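Local coordinates for protein quinone oxidoreductase (Coxiella burnetii, PDB 3TQH) that binds NADPH and probably catalyses the NADPH-dependent reduction of quinones, as a member of the medium-chain dehydrogenase/reductase superfamily, at residues A[43-48]-A[301-306]; A[51-56]-A[69-74]; A[165-170]-A[313-318]. All coordinates share one frame; numbering follows the deposited sequence.

Contact 1 (A[43-48]-A[301-306]); sequences ASLNPI and VTAHEL. With NDP (NADPH dihydro-nicotinamide-adenine-dinucleotide phosphate), chain B.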
loop_
_atom_site.group_PDB
_atom_site.type_symbol
_atom_site.label_atom_id
_atom_site.label_comp_id
_atom_site.label_asym_id
_atom_site.label_seq_id
_atom_site.Cartn_x
_atom_site.Cartn_y
_atom_site.Cartn_z
ATOM N N ALA A 43 4.192 -4.314 -11.525
ATOM C CA ALA A 43 4.677 -4.049 -10.168
ATOM C C ALA A 43 4.303 -2.626 -9.745
ATOM O O ALA A 43 4.617 -1.667 -10.448
ATOM C CB ALA A 43 6.182 -4.231 -10.101
ATOM N N SER A 44 3.635 -2.487 -8.603
ATOM C CA SER A 44 3.143 -1.182 -8.182
ATOM C C SER A 44 4.089 -0.509 -7.216
ATOM O O SER A 44 4.883 -1.164 -6.540
ATOM C CB SER A 44 1.749 -1.290 -7.564
ATOM O OG SER A 44 1.757 -2.017 -6.351
ATOM N N LEU A 45 3.990 0.814 -7.172
ATOM C CA LEU A 45 4.795 1.643 -6.278
ATOM C C LEU A 45 4.049 1.926 -4.981
ATOM O O LEU A 45 2.839 2.133 -4.980
ATOM C CB LEU A 45 5.148 2.972 -6.953
ATOM C CG LEU A 45 6.105 2.894 -8.139
ATOM C CD1 LEU A 45 5.367 2.442 -9.390
ATOM C CD2 LEU A 45 6.787 4.244 -8.361
ATOM N N ASN A 46 4.793 1.943 -3.885
ATOM C CA ASN A 46 4.281 2.364 -2.588
ATOM C C ASN A 46 5.257 3.361 -1.965
ATOM O O ASN A 46 6.446 3.313 -2.261
ATOM C CB ASN A 46 4.128 1.161 -1.667
ATOM C CG ASN A 46 3.128 0.160 -2.188
ATOM O OD1 ASN A 46 3.486 -0.768 -2.919
ATOM N ND2 ASN A 46 1.859 0.355 -1.835
ATOM N N PRO A 47 4.767 4.257 -1.096
ATOM C CA PRO A 47 5.651 5.204 -0.413
ATOM C C PRO A 47 6.856 4.584 0.319
ATOM O O PRO A 47 7.946 5.181 0.343
ATOM C CB PRO A 47 4.709 5.885 0.585
ATOM C CG PRO A 47 3.377 5.853 -0.100
ATOM C CD PRO A 47 3.342 4.544 -0.824
ATOM N N ILE A 48 6.661 3.405 0.910
ATOM C CA ILE A 48 7.756 2.657 1.529
ATOM C C ILE A 48 8.957 2.546 0.573
ATOM O O ILE A 48 10.104 2.556 1.024
ATOM C CB ILE A 48 7.302 1.244 1.997
ATOM C CG1 ILE A 48 8.366 0.581 2.879
ATOM C CG2 ILE A 48 6.992 0.352 0.819
ATOM C CD1 ILE A 48 8.262 0.935 4.330
ATOM N N VAL A 301 12.809 7.039 -12.120
ATOM C CA VAL A 301 13.162 8.307 -11.472
ATOM C C VAL A 301 11.954 9.244 -11.450
ATOM O O VAL A 301 11.555 9.724 -10.391
ATOM C CB VAL A 301 14.366 8.993 -12.166
ATOM C CG1 VAL A 301 14.542 10.414 -11.660
ATOM C CG2 VAL A 301 15.643 8.175 -11.946
ATOM N N THR A 302 11.373 9.472 -12.624
ATOM C CA THR A 302 10.169 10.278 -12.776
ATOM C C THR A 302 9.045 9.804 -11.860
ATOM O O THR A 302 8.419 10.610 -11.163
ATOM C CB THR A 302 9.671 10.226 -14.233
ATOM O OG1 THR A 302 10.739 10.598 -15.111
ATOM C CG2 THR A 302 8.504 11.171 -14.448
ATOM N N ALA A 303 8.806 8.496 -11.869
ATOM C CA ALA A 303 7.763 7.866 -11.059
ATOM C C ALA A 303 7.947 8.135 -9.571
ATOM O O ALA A 303 6.989 8.457 -8.866
ATOM C CB ALA A 303 7.737 6.354 -11.314
ATOM N N HIS A 304 9.180 7.993 -9.102
ATOM C CA HIS A 304 9.506 8.245 -7.702
ATOM C C HIS A 304 9.391 9.721 -7.311
ATOM O O HIS A 304 8.967 10.031 -6.196
ATOM C CB HIS A 304 10.897 7.688 -7.357
ATOM C CG HIS A 304 10.849 6.378 -6.638
ATOM N ND1 HIS A 304 11.613 6.112 -5.524
ATOM C CD2 HIS A 304 10.094 5.275 -6.851
ATOM C CE1 HIS A 304 11.344 4.894 -5.089
ATOM N NE2 HIS A 304 10.423 4.366 -5.876
ATOM N N GLU A 305 9.747 10.621 -8.224
ATOM C CA GLU A 305 9.549 12.061 -8.010
ATOM C C GLU A 305 8.065 12.388 -7.820
ATOM O O GLU A 305 7.704 13.174 -6.952
ATOM C CB GLU A 305 10.096 12.880 -9.189
ATOM C CG GLU A 305 11.612 12.818 -9.393
ATOM C CD GLU A 305 12.065 13.507 -10.677
ATOM O OE1 GLU A 305 11.227 14.151 -11.349
ATOM O OE2 GLU A 305 13.266 13.411 -11.020
ATOM N N LEU A 306 7.214 11.782 -8.648
ATOM C CA LEU A 306 5.773 11.999 -8.563
ATOM C C LEU A 306 5.229 11.436 -7.256
ATOM O O LEU A 306 4.504 12.118 -6.536
ATOM C CB LEU A 306 5.053 11.365 -9.760
ATOM C CG LEU A 306 3.544 11.622 -9.883
ATOM C CD1 LEU A 306 3.234 13.124 -9.932
ATOM C CD2 LEU A 306 2.964 10.910 -11.114
HETATM P PA NDP B . -0.047 7.864 -0.956
HETATM O O1A NDP B . 1.203 8.487 -1.432
HETATM O O2A NDP B . -0.693 7.067 -2.017
HETATM O O5B NDP B . -1.075 8.994 -0.456
HETATM C C5B NDP B . -1.186 10.195 -1.195
HETATM C C4B NDP B . -2.404 10.977 -0.728
HETATM O O4B NDP B . -2.103 11.627 0.489
HETATM C C3B NDP B . -2.854 12.068 -1.691
HETATM O O3B NDP B . -4.056 11.679 -2.321
HETATM C C2B NDP B . -3.036 13.314 -0.830
HETATM O O2B NDP B . -4.292 13.929 -1.012
HETATM C C1B NDP B . -2.911 12.777 0.585
HETATM N N9A NDP B . -2.303 13.710 1.546
HETATM C C8A NDP B . -1.023 14.206 1.521
HETATM N N7A NDP B . -0.851 15.005 2.594
HETATM C C5A NDP B . -1.999 15.026 3.302
HETATM C C6A NDP B . -2.352 15.687 4.470
HETATM N N6A NDP B . -1.470 16.464 5.076
HETATM N N1A NDP B . -3.621 15.533 4.982
HETATM C C2A NDP B . -4.530 14.713 4.328
HETATM N N3A NDP B . -4.176 14.048 3.168
HETATM C C4A NDP B . -2.923 14.210 2.660
HETATM O O3 NDP B . 0.228 6.977 0.360
HETATM P PN NDP B . -0.434 5.550 0.725
HETATM O O1N NDP B . 0.162 4.508 -0.139
HETATM O O2N NDP B . -1.898 5.632 0.831
HETATM O O5D NDP B . 0.166 5.357 2.203
HETATM C C5D NDP B . -0.020 6.327 3.215
HETATM C C4D NDP B . 0.977 6.091 4.344
HETATM O O4D NDP B . 0.770 4.815 4.920
HETATM C C3D NDP B . 2.412 6.136 3.841
HETATM O O3D NDP B . 3.196 6.903 4.725
HETATM C C2D NDP B . 2.844 4.685 3.814
HETATM O O2D NDP B . 4.237 4.526 4.010
HETATM C C1D NDP B . 1.987 4.084 4.933
HETATM N N1N NDP B . 1.710 2.634 4.807
HETATM C C2N NDP B . 1.951 1.842 5.903
HETATM C C3N NDP B . 1.778 0.460 5.871
HETATM C C7N NDP B . 2.045 -0.392 7.077
HETATM O O7N NDP B . 1.865 -1.788 6.972
HETATM N N7N NDP B . 2.454 0.177 8.210
HETATM C C4N NDP B . 1.316 -0.167 4.586
HETATM C C5N NDP B . 1.060 0.751 3.433
HETATM C C6N NDP B . 1.269 2.116 3.609
HETATM P P2B NDP B . -4.427 15.346 -1.766
HETATM O O1X NDP B . -5.887 15.586 -2.059
HETATM O O2X NDP B . -3.665 15.316 -3.068
HETATM O O3X NDP B . -3.911 16.477 -0.918
#
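Leu-45 reaches helix 300-308 with a single methyl group, CD2, which sits between Ala-303 CB and the imidazole of His-304. CD2 lies 3.8 Å from Ala-303 CB, an ordinary apolar approach against the body of the helix. It is equally near the imidazole, 3.8 Å from His-304 CD2, but here it comes to the edge of the ring and close to its plane, so no face is stacked. CG of Leu-45 stands opposite its own carbonyl carbon (chi1 -68°), which carries the isobutyl group out of the chain toward the helix. The same side chain also touches Tyr-108, Leu-316 and Phe-318. On the other side, the His-304 ring swings off the flank of its helix at an unusual chi1 of -101°. That rotation is held from both nitrogens: NE2 pairs with Tyr-108 OH and ND1 with Arg-53 NH2, so the buried polar edge is satisfied while carbon CD2 is presented to the leucine. No hydrogen bond joins the two segments, and the interface is small and buried. Two residues beyond Leu-45, Pro-47 lays its ring along the pyrophosphate of NADPH, with CD 3.3 Å from O1N and CG 3.4 Å from O3 of the cofactor. Leu-45 also pairs through its backbone with Leu-316. This meeting of the chain at the end of strand 36-44 with helix 300-308, beside strand 315-319, belongs to the GroES-like catalytic domain of medium-chain dehydrogenase/reductases, at the border of its NADPH cleft.

Contact 2 (A[51-56]-A[69-74]); sequences KTRNGS and SGLGYD. With NDP (NADPH dihydro-nicotinamide-adenine-dinucleotide phosphate), chain B; SO4 (sulfate ion), chain C.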
loop_
_atom_site.group_PDB
_atom_site.type_symbol
_atom_site.label_atom_id
_atom_site.label_comp_id
_atom_site.label_asym_id
_atom_site.label_seq_id
_atom_site.Cartn_x
_atom_site.Cartn_y
_atom_site.Cartn_z
ATOM N N LYS A 51 10.881 5.993 0.825
ATOM C CA LYS A 51 11.420 6.122 2.180
ATOM C C LYS A 51 12.625 5.203 2.385
ATOM O O LYS A 51 13.528 5.508 3.170
ATOM C CB LYS A 51 10.348 5.787 3.220
ATOM C CG LYS A 51 9.135 6.714 3.207
ATOM C CD LYS A 51 7.999 6.127 4.028
ATOM C CE LYS A 51 6.823 7.090 4.140
ATOM N NZ LYS A 51 5.831 6.637 5.159
ATOM N N THR A 52 12.626 4.065 1.694
ATOM C CA THR A 52 13.761 3.149 1.740
ATOM C C THR A 52 14.893 3.771 0.935
ATOM O O THR A 52 16.015 3.906 1.423
ATOM C CB THR A 52 13.385 1.760 1.177
ATOM O OG1 THR A 52 12.274 1.229 1.908
ATOM C CG2 THR A 52 14.562 0.784 1.267
ATOM N N ARG A 53 14.564 4.193 -0.283
ATOM C CA ARG A 53 15.526 4.791 -1.210
ATOM C C ARG A 53 16.183 6.059 -0.666
ATOM O O ARG A 53 17.370 6.267 -0.886
ATOM C CB ARG A 53 14.845 5.074 -2.558
ATOM C CG ARG A 53 15.789 5.523 -3.669
ATOM C CD ARG A 53 15.798 7.032 -3.815
ATOM N NE ARG A 53 14.469 7.482 -4.175
ATOM C CZ ARG A 53 13.870 8.583 -3.736
ATOM N NH1 ARG A 53 14.468 9.424 -2.905
ATOM N NH2 ARG A 53 12.638 8.831 -4.145
ATOM N N ASN A 54 15.435 6.910 0.031
ATOM C CA ASN A 54 16.042 8.114 0.616
ATOM C C ASN A 54 16.723 7.862 1.966
ATOM O O ASN A 54 17.410 8.741 2.491
ATOM C CB ASN A 54 15.070 9.321 0.663
ATOM C CG ASN A 54 13.913 9.146 1.648
ATOM O OD1 ASN A 54 14.049 8.538 2.714
ATOM N ND2 ASN A 54 12.764 9.721 1.294
ATOM N N GLY A 55 16.549 6.653 2.506
ATOM C CA GLY A 55 17.288 6.217 3.686
ATOM C C GLY A 55 16.616 6.521 5.013
ATOM O O GLY A 55 17.194 6.267 6.068
ATOM N N SER A 56 15.394 7.047 4.968
ATOM C CA SER A 56 14.695 7.464 6.180
ATOM C C SER A 56 14.013 6.299 6.889
ATOM O O SER A 56 13.868 6.318 8.114
ATOM C CB SER A 56 13.663 8.554 5.865
ATOM O OG SER A 56 12.650 8.078 4.992
ATOM N N SER A 69 20.587 -2.266 -3.846
ATOM C CA SER A 69 19.342 -2.956 -3.544
ATOM C C SER A 69 18.307 -2.677 -4.620
ATOM O O SER A 69 18.299 -1.602 -5.218
ATOM C CB SER A 69 18.806 -2.483 -2.190
ATOM O OG SER A 69 17.509 -2.990 -1.933
ATOM N N GLY A 70 17.440 -3.656 -4.862
ATOM C CA GLY A 70 16.234 -3.436 -5.645
ATOM C C GLY A 70 15.196 -2.671 -4.835
ATOM O O GLY A 70 15.473 -2.220 -3.725
ATOM N N LEU A 71 13.998 -2.536 -5.401
ATOM C CA LEU A 71 12.880 -1.878 -4.742
ATOM C C LEU A 71 11.559 -2.513 -5.153
ATOM O O LEU A 71 11.454 -3.109 -6.221
ATOM C CB LEU A 71 12.846 -0.393 -5.101
ATOM C CG LEU A 71 13.664 0.594 -4.261
ATOM C CD1 LEU A 71 13.373 2.016 -4.742
ATOM C CD2 LEU A 71 13.369 0.462 -2.772
ATOM N N GLY A 72 10.547 -2.366 -4.299
ATOM C CA GLY A 72 9.188 -2.799 -4.622
ATOM C C GLY A 72 8.811 -4.123 -3.985
ATOM O O GLY A 72 9.622 -5.043 -3.930
ATOM N N TYR A 73 7.575 -4.216 -3.506
ATOM C CA TYR A 73 7.072 -5.434 -2.871
ATOM C C TYR A 73 5.882 -6.055 -3.615
ATOM O O TYR A 73 5.679 -7.259 -3.530
ATOM C CB TYR A 73 6.645 -5.142 -1.430
ATOM C CG TYR A 73 7.744 -4.662 -0.501
ATOM C CD1 TYR A 73 8.852 -5.457 -0.215
ATOM C CD2 TYR A 73 7.654 -3.425 0.127
ATOM C CE1 TYR A 73 9.853 -5.014 0.654
ATOM C CE2 TYR A 73 8.640 -2.979 0.999
ATOM C CZ TYR A 73 9.732 -3.772 1.258
ATOM O OH TYR A 73 10.702 -3.308 2.125
ATOM N N ASP A 74 5.100 -5.233 -4.316
ATOM C CA ASP A 74 3.867 -5.667 -4.962
ATOM C C ASP A 74 4.165 -6.128 -6.375
ATOM O O ASP A 74 4.861 -5.425 -7.117
ATOM C CB ASP A 74 2.877 -4.502 -5.074
ATOM C CG ASP A 74 2.204 -4.147 -3.762
ATOM O OD1 ASP A 74 2.444 -4.830 -2.737
ATOM O OD2 ASP A 74 1.413 -3.170 -3.767
HETATM P PA NDP B . -0.047 7.864 -0.956
HETATM O O1A NDP B . 1.203 8.487 -1.432
HETATM O O2A NDP B . -0.693 7.067 -2.017
HETATM O O5B NDP B . -1.075 8.994 -0.456
HETATM C C5B NDP B . -1.186 10.195 -1.195
HETATM C C4B NDP B . -2.404 10.977 -0.728
HETATM O O4B NDP B . -2.103 11.627 0.489
HETATM C C3B NDP B . -2.854 12.068 -1.691
HETATM O O3B NDP B . -4.056 11.679 -2.321
HETATM C C2B NDP B . -3.036 13.314 -0.830
HETATM O O2B NDP B . -4.292 13.929 -1.012
HETATM C C1B NDP B . -2.911 12.777 0.585
HETATM N N9A NDP B . -2.303 13.710 1.546
HETATM C C8A NDP B . -1.023 14.206 1.521
HETATM N N7A NDP B . -0.851 15.005 2.594
HETATM C C5A NDP B . -1.999 15.026 3.302
HETATM C C6A NDP B . -2.352 15.687 4.470
HETATM N N6A NDP B . -1.470 16.464 5.076
HETATM N N1A NDP B . -3.621 15.533 4.982
HETATM C C2A NDP B . -4.530 14.713 4.328
HETATM N N3A NDP B . -4.176 14.048 3.168
HETATM C C4A NDP B . -2.923 14.210 2.660
HETATM O O3 NDP B . 0.228 6.977 0.360
HETATM P PN NDP B . -0.434 5.550 0.725
HETATM O O1N NDP B . 0.162 4.508 -0.139
HETATM O O2N NDP B . -1.898 5.632 0.831
HETATM O O5D NDP B . 0.166 5.357 2.203
HETATM C C5D NDP B . -0.020 6.327 3.215
HETATM C C4D NDP B . 0.977 6.091 4.344
HETATM O O4D NDP B . 0.770 4.815 4.920
HETATM C C3D NDP B . 2.412 6.136 3.841
HETATM O O3D NDP B . 3.196 6.903 4.725
HETATM C C2D NDP B . 2.844 4.685 3.814
HETATM O O2D NDP B . 4.237 4.526 4.010
HETATM C C1D NDP B . 1.987 4.084 4.933
HETATM N N1N NDP B . 1.710 2.634 4.807
HETATM C C2N NDP B . 1.951 1.842 5.903
HETATM C C3N NDP B . 1.778 0.460 5.871
HETATM C C7N NDP B . 2.045 -0.392 7.077
HETATM O O7N NDP B . 1.865 -1.788 6.972
HETATM N N7N NDP B . 2.454 0.177 8.210
HETATM C C4N NDP B . 1.316 -0.167 4.586
HETATM C C5N NDP B . 1.060 0.751 3.433
HETATM C C6N NDP B . 1.269 2.116 3.609
HETATM P P2B NDP B . -4.427 15.346 -1.766
HETATM O O1X NDP B . -5.887 15.586 -2.059
HETATM O O2X NDP B . -3.665 15.316 -3.068
HETATM O O3X NDP B . -3.911 16.477 -0.918
HETATM S S SO4 C . 5.855 2.577 6.413
HETATM O O1 SO4 C . 5.180 1.822 5.356
HETATM O O2 SO4 C . 4.883 3.140 7.347
HETATM O O3 SO4 C . 6.773 1.698 7.128
HETATM O O4 SO4 C . 6.630 3.657 5.820
HETATM O O HOH W 1 11.632 -1.293 0.640
#
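Leu-71 makes an apolar, rather loosely fitted contact with Thr-52 and Arg-53, joining the end of helix 47-53 to the irregular chain before strand 74-82 in the GroES-like domain. Its two methyls fork: CD1 approaches Arg-53 CB at 4.0 Å, and CD2 approaches Thr-52 CB at 4.2 Å. Only the root of the arginine takes part. Its chain, bent at chi2 and chi3, leads off to a salt bridge with Glu-308 and a further bond with the carbonyl of Gly-16. A second, polar link runs through a water, which donates to Thr-52 OG1 at 2.9 Å and to Tyr-73 OH at 2.7 Å. Each hydroxyl also has a carbonyl partner, Ile-48 O for the threonine and Pro-102 O for the tyrosine. Asn-54 OD1 closes an Asx turn, accepting from Ser-56 N at 3.0 Å and also from Ser-56 OG at 2.7 Å. Both donors lie in the carbonyl plane, the hydroxyl on a lone pair. Lys-51 leaves the same helix in another direction, its chain extended beyond CG, and grips the nicotinamide ribose: NZ is 2.7 Å from O3D and 2.9 Å from O2D of NADPH. The same ammonium bonds a sulfate, probably from the crystallisation liquor, also held by Thr-246 OG1. Around the contact, Val-59 and Leu-63 of helix 58-63 pack on Thr-52, Phe-12 of strand 6-12 lies against Leu-71, and Tyr-73 rests on Ile-98 of strand 94-98 and meets Phe-101 edge-to-face.

Contact 3 (A[165-170]-A[313-318]); sequences VGHLAI and RGKLVF. With NDP (NADPH dihydro-nicotinamide-adenine-dinucleotide phosphate), chain B.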
loop_
_atom_site.group_PDB
_atom_site.type_symbol
_atom_site.label_atom_id
_atom_site.label_comp_id
_atom_site.label_asym_id
_atom_site.label_seq_id
_atom_site.Cartn_x
_atom_site.Cartn_y
_atom_site.Cartn_z
ATOM N N VAL A 165 -3.763 3.753 -0.275
ATOM C CA VAL A 165 -4.543 3.032 0.732
ATOM C C VAL A 165 -5.915 3.662 0.901
ATOM O O VAL A 165 -6.916 2.958 0.956
ATOM C CB VAL A 165 -3.830 3.021 2.104
ATOM C CG1 VAL A 165 -4.732 2.398 3.182
ATOM C CG2 VAL A 165 -2.514 2.273 2.011
ATOM N N GLY A 166 -5.948 4.995 0.972
ATOM C CA GLY A 166 -7.161 5.748 1.289
ATOM C C GLY A 166 -8.361 5.444 0.410
ATOM O O GLY A 166 -9.444 5.139 0.918
ATOM N N HIS A 167 -8.175 5.518 -0.907
ATOM C CA HIS A 167 -9.296 5.377 -1.842
ATOM C C HIS A 167 -9.944 4.000 -1.757
ATOM O O HIS A 167 -11.146 3.861 -2.021
ATOM C CB HIS A 167 -8.892 5.735 -3.285
ATOM C CG HIS A 167 -8.260 4.618 -4.062
ATOM N ND1 HIS A 167 -6.966 4.191 -3.844
ATOM C CD2 HIS A 167 -8.723 3.888 -5.104
ATOM C CE1 HIS A 167 -6.672 3.228 -4.697
ATOM N NE2 HIS A 167 -7.721 3.024 -5.474
ATOM N N LEU A 168 -9.156 3.001 -1.368
ATOM C CA LEU A 168 -9.674 1.656 -1.132
ATOM C C LEU A 168 -10.407 1.592 0.208
ATOM O O LEU A 168 -11.506 1.031 0.290
ATOM C CB LEU A 168 -8.544 0.623 -1.182
ATOM C CG LEU A 168 -7.929 0.401 -2.573
ATOM C CD1 LEU A 168 -6.767 -0.590 -2.531
ATOM C CD2 LEU A 168 -8.986 -0.073 -3.565
ATOM N N ALA A 169 -9.789 2.169 1.242
ATOM C CA ALA A 169 -10.352 2.204 2.593
ATOM C C ALA A 169 -11.720 2.867 2.603
ATOM O O ALA A 169 -12.658 2.366 3.216
ATOM C CB ALA A 169 -9.404 2.932 3.548
ATOM N N ILE A 170 -11.830 3.994 1.910
ATOM C CA ILE A 170 -13.114 4.675 1.760
ATOM C C ILE A 170 -14.184 3.759 1.177
ATOM O O ILE A 170 -15.311 3.721 1.667
ATOM C CB ILE A 170 -12.997 5.917 0.854
ATOM C CG1 ILE A 170 -12.238 7.028 1.589
ATOM C CG2 ILE A 170 -14.399 6.387 0.413
ATOM C CD1 ILE A 170 -11.927 8.231 0.724
ATOM N N ARG A 313 -3.031 10.452 -6.652
ATOM C CA ARG A 313 -4.385 9.934 -6.524
ATOM C C ARG A 313 -4.314 8.468 -6.919
ATOM O O ARG A 313 -3.778 8.141 -7.978
ATOM C CB ARG A 313 -5.342 10.689 -7.447
ATOM C CG ARG A 313 -6.788 10.241 -7.339
ATOM C CD ARG A 313 -7.616 10.643 -8.546
ATOM N NE ARG A 313 -7.930 12.067 -8.545
ATOM C CZ ARG A 313 -8.933 12.621 -9.225
ATOM N NH1 ARG A 313 -9.734 11.878 -9.985
ATOM N NH2 ARG A 313 -9.144 13.930 -9.143
ATOM N N GLY A 314 -4.827 7.586 -6.065
ATOM C CA GLY A 314 -4.788 6.145 -6.330
ATOM C C GLY A 314 -3.385 5.555 -6.396
ATOM O O GLY A 314 -2.553 5.806 -5.520
ATOM N N LYS A 315 -3.121 4.779 -7.446
ATOM C CA LYS A 315 -1.895 3.989 -7.543
ATOM C C LYS A 315 -1.087 4.321 -8.783
ATOM O O LYS A 315 -1.649 4.590 -9.849
ATOM C CB LYS A 315 -2.230 2.496 -7.573
ATOM C CG LYS A 315 -2.786 1.920 -6.277
ATOM C CD LYS A 315 -1.797 1.965 -5.115
ATOM C CE LYS A 315 -0.555 1.107 -5.353
ATOM N NZ LYS A 315 0.316 1.054 -4.144
ATOM N N LEU A 316 0.238 4.312 -8.621
ATOM C CA LEU A 316 1.167 4.315 -9.741
ATOM C C LEU A 316 1.614 2.876 -9.930
ATOM O O LEU A 316 1.757 2.132 -8.950
ATOM C CB LEU A 316 2.385 5.201 -9.458
ATOM C CG LEU A 316 2.144 6.661 -9.063
ATOM C CD1 LEU A 316 3.480 7.353 -8.815
ATOM C CD2 LEU A 316 1.336 7.398 -10.124
ATOM N N VAL A 317 1.834 2.473 -11.177
ATOM C CA VAL A 317 2.231 1.096 -11.458
ATOM C C VAL A 317 3.213 0.997 -12.624
ATOM O O VAL A 317 3.133 1.757 -13.597
ATOM C CB VAL A 317 0.988 0.204 -11.722
ATOM C CG1 VAL A 317 0.263 0.643 -12.986
ATOM C CG2 VAL A 317 1.383 -1.268 -11.803
ATOM N N PHE A 318 4.160 0.073 -12.494
ATOM C CA PHE A 318 5.054 -0.274 -13.587
ATOM C C PHE A 318 4.418 -1.385 -14.412
ATOM O O PHE A 318 4.000 -2.410 -13.868
ATOM C CB PHE A 318 6.415 -0.762 -13.071
ATOM C CG PHE A 318 7.282 0.321 -12.494
ATOM C CD1 PHE A 318 7.673 1.408 -13.272
ATOM C CD2 PHE A 318 7.742 0.236 -11.180
ATOM C CE1 PHE A 318 8.488 2.403 -12.745
ATOM C CE2 PHE A 318 8.557 1.231 -10.647
ATOM C CZ PHE A 318 8.931 2.315 -11.427
HETATM P PA NDP B . -0.047 7.864 -0.956
HETATM O O1A NDP B . 1.203 8.487 -1.432
HETATM O O2A NDP B . -0.693 7.067 -2.017
HETATM O O5B NDP B . -1.075 8.994 -0.456
HETATM C C5B NDP B . -1.186 10.195 -1.195
HETATM C C4B NDP B . -2.404 10.977 -0.728
HETATM O O4B NDP B . -2.103 11.627 0.489
HETATM C C3B NDP B . -2.854 12.068 -1.691
HETATM O O3B NDP B . -4.056 11.679 -2.321
HETATM C C2B NDP B . -3.036 13.314 -0.830
HETATM O O2B NDP B . -4.292 13.929 -1.012
HETATM C C1B NDP B . -2.911 12.777 0.585
HETATM N N9A NDP B . -2.303 13.710 1.546
HETATM C C8A NDP B . -1.023 14.206 1.521
HETATM N N7A NDP B . -0.851 15.005 2.594
HETATM C C5A NDP B . -1.999 15.026 3.302
HETATM C C6A NDP B . -2.352 15.687 4.470
HETATM N N6A NDP B . -1.470 16.464 5.076
HETATM N N1A NDP B . -3.621 15.533 4.982
HETATM C C2A NDP B . -4.530 14.713 4.328
HETATM N N3A NDP B . -4.176 14.048 3.168
HETATM C C4A NDP B . -2.923 14.210 2.660
HETATM O O3 NDP B . 0.228 6.977 0.360
HETATM P PN NDP B . -0.434 5.550 0.725
HETATM O O1N NDP B . 0.162 4.508 -0.139
HETATM O O2N NDP B . -1.898 5.632 0.831
HETATM O O5D NDP B . 0.166 5.357 2.203
HETATM C C5D NDP B . -0.020 6.327 3.215
HETATM C C4D NDP B . 0.977 6.091 4.344
HETATM O O4D NDP B . 0.770 4.815 4.920
HETATM C C3D NDP B . 2.412 6.136 3.841
HETATM O O3D NDP B . 3.196 6.903 4.725
HETATM C C2D NDP B . 2.844 4.685 3.814
HETATM O O2D NDP B . 4.237 4.526 4.010
HETATM C C1D NDP B . 1.987 4.084 4.933
HETATM N N1N NDP B . 1.710 2.634 4.807
HETATM C C2N NDP B . 1.951 1.842 5.903
HETATM C C3N NDP B . 1.778 0.460 5.871
HETATM C C7N NDP B . 2.045 -0.392 7.077
HETATM O O7N NDP B . 1.865 -1.788 6.972
HETATM N N7N NDP B . 2.454 0.177 8.210
HETATM C C4N NDP B . 1.316 -0.167 4.586
HETATM C C5N NDP B . 1.060 0.751 3.433
HETATM C C6N NDP B . 1.269 2.116 3.609
HETATM P P2B NDP B . -4.427 15.346 -1.766
HETATM O O1X NDP B . -5.887 15.586 -2.059
HETATM O O2X NDP B . -3.665 15.316 -3.068
HETATM O O3X NDP B . -3.911 16.477 -0.918
#
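Gly-314 rests its CA on the imidazole face of His-167, and this CH-pi contact is the close part of the interface. The CA is 4.1 Å from the ring centroid and 25° off the ring normal, displaced toward the rim that carries ND1 and CE1. The opposite face is backed by Leu-168 CG, 3.7 Å above the ring plane, leaving the imidazole sandwiched between its helix neighbour and the glycine. With chi1 at 85°, CG of His-167 is wedged between the backbone N and the carbonyl carbon, which turns the ring back along the helix start. Gly-314 has positive phi, a backbone shape that favours glycine, and meets the ring with CA alone. The fit slackens one residue on: Lys-315 CG comes obliquely to His-167 CE1 at 4.4 Å. From there the lysine coils away through three successive bent torsions until NZ reaches Leu-45 O. The partly exposed Arg-313 makes a cation-pi contact with Phe-191. At the head of helix 164-175, Val-165 N donates to NADPH O2N at 2.9 Å in a nearly straight bond (164°). The helix follows a glycine-rich turn consistent with a Rossmann-type GxGxxG motif, where the amides of Gly-164 and Val-165 bond the cofactor. His-167 ND1 pairs with Gly-163 O and NE2 with the amide of Glu-290, so the ring is probably neutral with its proton on ND1. The imidazole thus ties the cofactor-binding turn at Gly-163 to Glu-290, just ahead of strand 291-295, while Gly-314 packs on its face.

How the contacts relate
Contacts 1 and 2 share helix 47-53, with centres 9 Å apart, and are joined where His-304 ND1 lies 3.2 Å from Arg-53 NH2. Contact 1 meets contact 3 through the mixed sheet: Ala-43 O is 2.7 Å from Phe-318 N, and Leu-45 O is 2.9 Å from Lys-315 NZ, their centres being 12 Å apart. Contacts 2 and 3 do not touch; their centres are 18 Å apart. All three border NADPH at different points, contact 2 at the nicotinamide ribose, contacts 1 and 3 at the pyrophosphate. The cofactor thus lies between the catalytic-domain segments and the nucleotide-binding helix, with segment 313-318 leading from His-167 to strand 36-44.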